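Local coordinates for protein pyridoxine 4-oxidase (Mesorhizobium loti, PDB 4HA6) that oxidises pyridoxine to pyridoxal with molecular oxygen, using bound FAD, as a member of the GMC oxidoreductase family, at residues W103-G108 with R452-D456; L294-Y300 with A355-G361. One frame throughout, in Å; residues are numbered along the deposited sequence.

Contact 1 (W103-G108 with R452-D456); sequences WVDASG and RMGKD
Lys455 binds the carbonyls of Asp105 and Ala106, in the last turn of helix 97-107. Lys455 NZ donates to Asp105 O over 2.9 Å and approaches almost end-on to that carbonyl. Lys455 N donates to Ala106 O over 2.9 Å, lying in the carbonyl plane. The first torsion sets CG between the backbone N and carbonyl carbon (chi1 67°), and a final bend at chi4 brings NZ back to the helix, with Lys455 CD passing 3.8 Å from Gly108 CA. Ala106 O also accepts a weak CA-H contact from Gly454 and a bond from a water that also donates to Asp456 OD1. Asp456 is gripped end-on by Arg452, each carboxylate oxygen offering its syn lone pair to one guanidinium nitrogen; Arg452 NH2 also pairs with Asp284. Next to these bonds, the Met453 thioether, bent at chi3, lies alongside Ser107, Met453 SD to Ser107 CB 4.0 Å. Ser107 OG is turned back to Trp103 O, 2.7 Å away. Gly108, just past the helix, departs from helical geometry with positive phi. The Lys455 cation probably interacts favourably with the negative end of the helix dipole and probably helps fix this partly exposed helix end on the 452-456 loop.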
# COMPACT_ATOMS: atom_id res chain seq x y z
N TRP A 103 -9.17 -13.46 -2.80
CA TRP A 103 -8.68 -13.21 -4.16
C TRP A 103 -8.97 -14.40 -5.06
O TRP A 103 -9.24 -14.23 -6.26
CB TRP A 103 -7.16 -12.97 -4.18
CG TRP A 103 -6.70 -11.66 -3.59
CD1 TRP A 103 -7.39 -10.85 -2.74
CD2 TRP A 103 -5.43 -11.01 -3.83
NE1 TRP A 103 -6.64 -9.74 -2.43
CE2 TRP A 103 -5.44 -9.81 -3.09
CE3 TRP A 103 -4.31 -11.32 -4.61
CZ2 TRP A 103 -4.35 -8.92 -3.09
CZ3 TRP A 103 -3.22 -10.45 -4.61
CH2 TRP A 103 -3.25 -9.26 -3.85
N VAL A 104 -8.89 -15.61 -4.49
CA VAL A 104 -9.15 -16.84 -5.23
C VAL A 104 -10.62 -16.91 -5.62
O VAL A 104 -10.95 -17.18 -6.78
CB VAL A 104 -8.80 -18.09 -4.39
CG1 VAL A 104 -9.26 -19.35 -5.10
CG2 VAL A 104 -7.31 -18.16 -4.15
N ASP A 105 -11.49 -16.69 -4.64
CA ASP A 105 -12.92 -16.64 -4.89
C ASP A 105 -13.25 -15.59 -5.96
O ASP A 105 -14.02 -15.84 -6.87
CB ASP A 105 -13.68 -16.34 -3.59
CG ASP A 105 -13.42 -17.37 -2.50
OD1 ASP A 105 -12.97 -18.49 -2.82
OD2 ASP A 105 -13.65 -17.05 -1.32
N ALA A 106 -12.64 -14.41 -5.85
CA ALA A 106 -12.92 -13.32 -6.79
C ALA A 106 -12.41 -13.64 -8.20
O ALA A 106 -13.09 -13.40 -9.20
CB ALA A 106 -12.33 -11.99 -6.27
N SER A 107 -11.20 -14.20 -8.27
CA SER A 107 -10.50 -14.38 -9.54
C SER A 107 -10.81 -15.71 -10.22
O SER A 107 -10.65 -15.84 -11.45
CB SER A 107 -8.99 -14.32 -9.32
OG SER A 107 -8.53 -15.43 -8.55
N GLY A 108 -11.21 -16.70 -9.41
CA GLY A 108 -11.46 -18.03 -9.92
C GLY A 108 -10.17 -18.77 -10.23
O GLY A 108 -10.17 -19.78 -10.95
N ARG A 452 -10.04 -3.73 -10.63
CA ARG A 452 -10.13 -5.02 -9.93
C ARG A 452 -10.02 -6.25 -10.83
O ARG A 452 -10.62 -6.32 -11.92
CB ARG A 452 -11.38 -5.12 -9.03
CG ARG A 452 -12.66 -5.33 -9.79
CD ARG A 452 -13.89 -5.49 -8.89
NE ARG A 452 -15.06 -5.52 -9.76
CZ ARG A 452 -15.50 -6.62 -10.37
NH1 ARG A 452 -14.90 -7.78 -10.15
NH2 ARG A 452 -16.56 -6.56 -11.17
N MET A 453 -9.22 -7.19 -10.36
CA MET A 453 -9.14 -8.50 -10.97
C MET A 453 -10.39 -9.28 -10.58
O MET A 453 -10.79 -9.26 -9.40
CB MET A 453 -7.89 -9.21 -10.45
CG MET A 453 -7.81 -10.68 -10.82
SD MET A 453 -6.31 -11.48 -10.21
CE MET A 453 -6.51 -11.30 -8.43
N GLY A 454 -11.01 -9.95 -11.54
CA GLY A 454 -12.19 -10.76 -11.23
C GLY A 454 -12.56 -11.70 -12.37
O GLY A 454 -12.16 -11.48 -13.52
N LYS A 455 -13.31 -12.74 -12.05
CA LYS A 455 -13.74 -13.70 -13.08
C LYS A 455 -15.08 -13.31 -13.74
O LYS A 455 -15.49 -13.90 -14.74
CB LYS A 455 -13.86 -15.09 -12.47
CG LYS A 455 -14.99 -15.22 -11.45
CD LYS A 455 -14.91 -16.60 -10.77
CE LYS A 455 -16.10 -16.85 -9.87
NZ LYS A 455 -16.21 -15.81 -8.81
N ASP A 456 -15.76 -12.32 -13.16
CA ASP A 456 -17.06 -11.89 -13.67
C ASP A 456 -16.87 -10.96 -14.88
O ASP A 456 -15.79 -10.38 -15.05
CB ASP A 456 -17.86 -11.21 -12.54
CG ASP A 456 -17.12 -10.02 -11.93
OD1 ASP A 456 -16.05 -10.24 -11.32
OD2 ASP A 456 -17.61 -8.87 -12.06
O HOH W 1 -15.88 -11.82 -9.17

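Contact 2 (L294-Y300 with A355-G361); sequences LGAGNLY and AYSLLFG
Tyr300 and Tyr356 pair across the strands at the tightly paired end of this antiparallel contact. Their backbones exchange two hydrogen bonds, Tyr300 N to Tyr356 O at 2.8 Å and Tyr356 N to Tyr300 O. Tyr300 CB sits over one face of the Tyr356 ring, 3.9 Å from its centroid, while the rings themselves are nearly parallel but slid apart. With CG anti to the carbonyl carbon (chi1 -65°), the Tyr300 ring slants across Leu358, Tyr300 CE2 to Leu358 CG 3.6 Å, and places Tyr300 OH 2.6 Å from Asn298 OD1, above the amide's carbonyl plane. Shortening Tyr300 to an alanine would probably open a gap beside Leu358 and cost Asn298 OD1 the phenol donor, leaving it with Ser405 OG. Asn298 ND2 is held by Leu423 O and Glu421 OE1, so the amide is fixed at both ends. Asn298 and Leu358 form another hydrogen-bonded pair; on the other face, Leu299 packs against Ser357, whose OG bonds to Ile342 O.

The two strands belong to the antiparallel sheet beside the substrate site, characteristic of the substrate-binding domain of GMC oxidoreductases; helix 392-409 covers the Asn298, Leu358 and Phe360 face. Toward the site the pairing loosens. The chain turns a corner at Ala296, a cis peptide precedes Gly297, and at this end Gly295 N donates to Phe360 O, 2.6 Å. Phe360 fills the irregular part: Gly295 CA packs over one face of its ring, 3.8 Å from the centroid, and the ring edge lies near Asn298 N. Gly295, lacking a side chain, lets the ring pack directly against its CA. Beyond it, Leu294 CD1 approaches Leu359 CD1 at 4.3 Å, and the Leu294 side chain comes within about 4 Å of the bound pyridoxamine.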
# COMPACT_ATOMS: atom_id res chain seq x y z
N LEU A 294 -6.16 4.69 10.00
CA LEU A 294 -5.69 4.58 11.38
C LEU A 294 -6.22 5.77 12.18
O LEU A 294 -6.16 6.91 11.72
CB LEU A 294 -4.17 4.56 11.44
CG LEU A 294 -3.50 3.29 10.94
CD1 LEU A 294 -1.99 3.43 10.90
CD2 LEU A 294 -3.91 2.12 11.82
N GLY A 295 -6.74 5.50 13.37
CA GLY A 295 -7.17 6.55 14.25
C GLY A 295 -5.95 7.20 14.89
O GLY A 295 -5.15 6.53 15.55
N ALA A 296 -5.82 8.51 14.69
CA ALA A 296 -4.68 9.26 15.21
C ALA A 296 -5.15 10.31 16.21
O ALA A 296 -5.41 11.45 15.83
CB ALA A 296 -3.91 9.94 14.07
N GLY A 297 -5.25 9.93 17.49
CA GLY A 297 -4.94 8.58 17.93
C GLY A 297 -5.31 8.43 19.38
O GLY A 297 -5.76 9.39 20.01
N ASN A 298 -5.16 7.22 19.92
CA ASN A 298 -5.29 7.02 21.37
C ASN A 298 -4.01 7.62 21.99
O ASN A 298 -3.01 6.92 22.19
CB ASN A 298 -5.43 5.52 21.65
CG ASN A 298 -5.85 5.21 23.07
OD1 ASN A 298 -5.76 4.05 23.51
ND2 ASN A 298 -6.34 6.22 23.80
N LEU A 299 -4.04 8.94 22.24
CA LEU A 299 -2.87 9.74 22.60
C LEU A 299 -2.63 9.73 24.11
O LEU A 299 -3.55 10.04 24.88
CB LEU A 299 -3.10 11.19 22.16
CG LEU A 299 -1.97 12.13 21.73
CD1 LEU A 299 -2.08 13.49 22.44
CD2 LEU A 299 -0.59 11.50 21.88
N TYR A 300 -1.41 9.40 24.53
CA TYR A 300 -1.05 9.34 25.96
C TYR A 300 0.07 10.31 26.34
O TYR A 300 1.14 10.33 25.72
CB TYR A 300 -0.60 7.92 26.35
CG TYR A 300 -1.69 6.90 26.24
CD1 TYR A 300 -2.50 6.62 27.33
CD2 TYR A 300 -1.94 6.23 25.03
CE1 TYR A 300 -3.54 5.68 27.24
CE2 TYR A 300 -2.97 5.29 24.93
CZ TYR A 300 -3.77 5.03 26.04
OH TYR A 300 -4.79 4.11 25.96
N ALA A 355 4.73 12.76 24.54
CA ALA A 355 3.58 11.89 24.36
C ALA A 355 3.85 10.80 23.33
O ALA A 355 4.80 10.88 22.53
CB ALA A 355 2.34 12.71 23.96
N TYR A 356 3.02 9.76 23.38
CA TYR A 356 3.00 8.73 22.35
C TYR A 356 1.55 8.40 22.04
O TYR A 356 0.66 8.64 22.87
CB TYR A 356 3.74 7.47 22.81
CG TYR A 356 3.24 6.88 24.12
CD1 TYR A 356 3.75 7.31 25.34
CD2 TYR A 356 2.30 5.86 24.12
CE1 TYR A 356 3.31 6.77 26.53
CE2 TYR A 356 1.85 5.30 25.31
CZ TYR A 356 2.36 5.76 26.51
OH TYR A 356 1.92 5.22 27.70
N SER A 357 1.32 7.90 20.83
CA SER A 357 -0.02 7.55 20.40
C SER A 357 -0.09 6.07 20.11
O SER A 357 0.86 5.49 19.59
CB SER A 357 -0.40 8.31 19.12
OG SER A 357 -0.69 9.66 19.37
N LEU A 358 -1.22 5.46 20.46
CA LEU A 358 -1.55 4.14 19.97
C LEU A 358 -2.50 4.36 18.81
O LEU A 358 -3.50 5.07 18.94
CB LEU A 358 -2.22 3.29 21.06
CG LEU A 358 -1.52 3.12 22.40
CD1 LEU A 358 -2.12 1.94 23.13
CD2 LEU A 358 -0.01 2.94 22.26
N LEU A 359 -2.16 3.80 17.66
CA LEU A 359 -2.96 3.98 16.47
C LEU A 359 -3.89 2.78 16.39
O LEU A 359 -3.52 1.67 16.80
CB LEU A 359 -2.05 4.07 15.25
CG LEU A 359 -0.92 5.10 15.43
CD1 LEU A 359 0.05 5.06 14.28
CD2 LEU A 359 -1.49 6.50 15.60
N PHE A 360 -5.10 2.99 15.91
CA PHE A 360 -6.09 1.91 15.91
C PHE A 360 -6.82 1.95 14.58
O PHE A 360 -7.08 3.05 14.02
CB PHE A 360 -7.04 2.03 17.12
CG PHE A 360 -7.76 3.35 17.20
CD1 PHE A 360 -7.20 4.42 17.91
CD2 PHE A 360 -8.99 3.54 16.56
CE1 PHE A 360 -7.85 5.66 17.97
CE2 PHE A 360 -9.65 4.78 16.62
CZ PHE A 360 -9.08 5.84 17.32
N GLY A 361 -7.11 0.78 14.03
CA GLY A 361 -7.68 0.71 12.69
C GLY A 361 -8.50 -0.56 12.51
O GLY A 361 -8.52 -1.40 13.41

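Overall arrangement
After the first strands of the parallel FAD-binding sheet, the chain enters helix 97-107, whose last turn is one side of contact 1. Much later, after the chain has returned to the parallel sheet in strands 210-213 and 246-249, strand 293-302 pairs with 355-362 in contact 2, closing a loop of 54 residues that holds strands 314-320 and 333-338. Helix 392-409 and strand 441-443 follow before contact 1 closes a loop of 343 residues, which holds contact 2 whole; the two do not cross. Their nearest atoms are about 18 Å apart. Contact 1 ties helix 97-107 to the loop leading to strand 473-475, while contact 2 joins two strands of the antiparallel sheet on the substrate side.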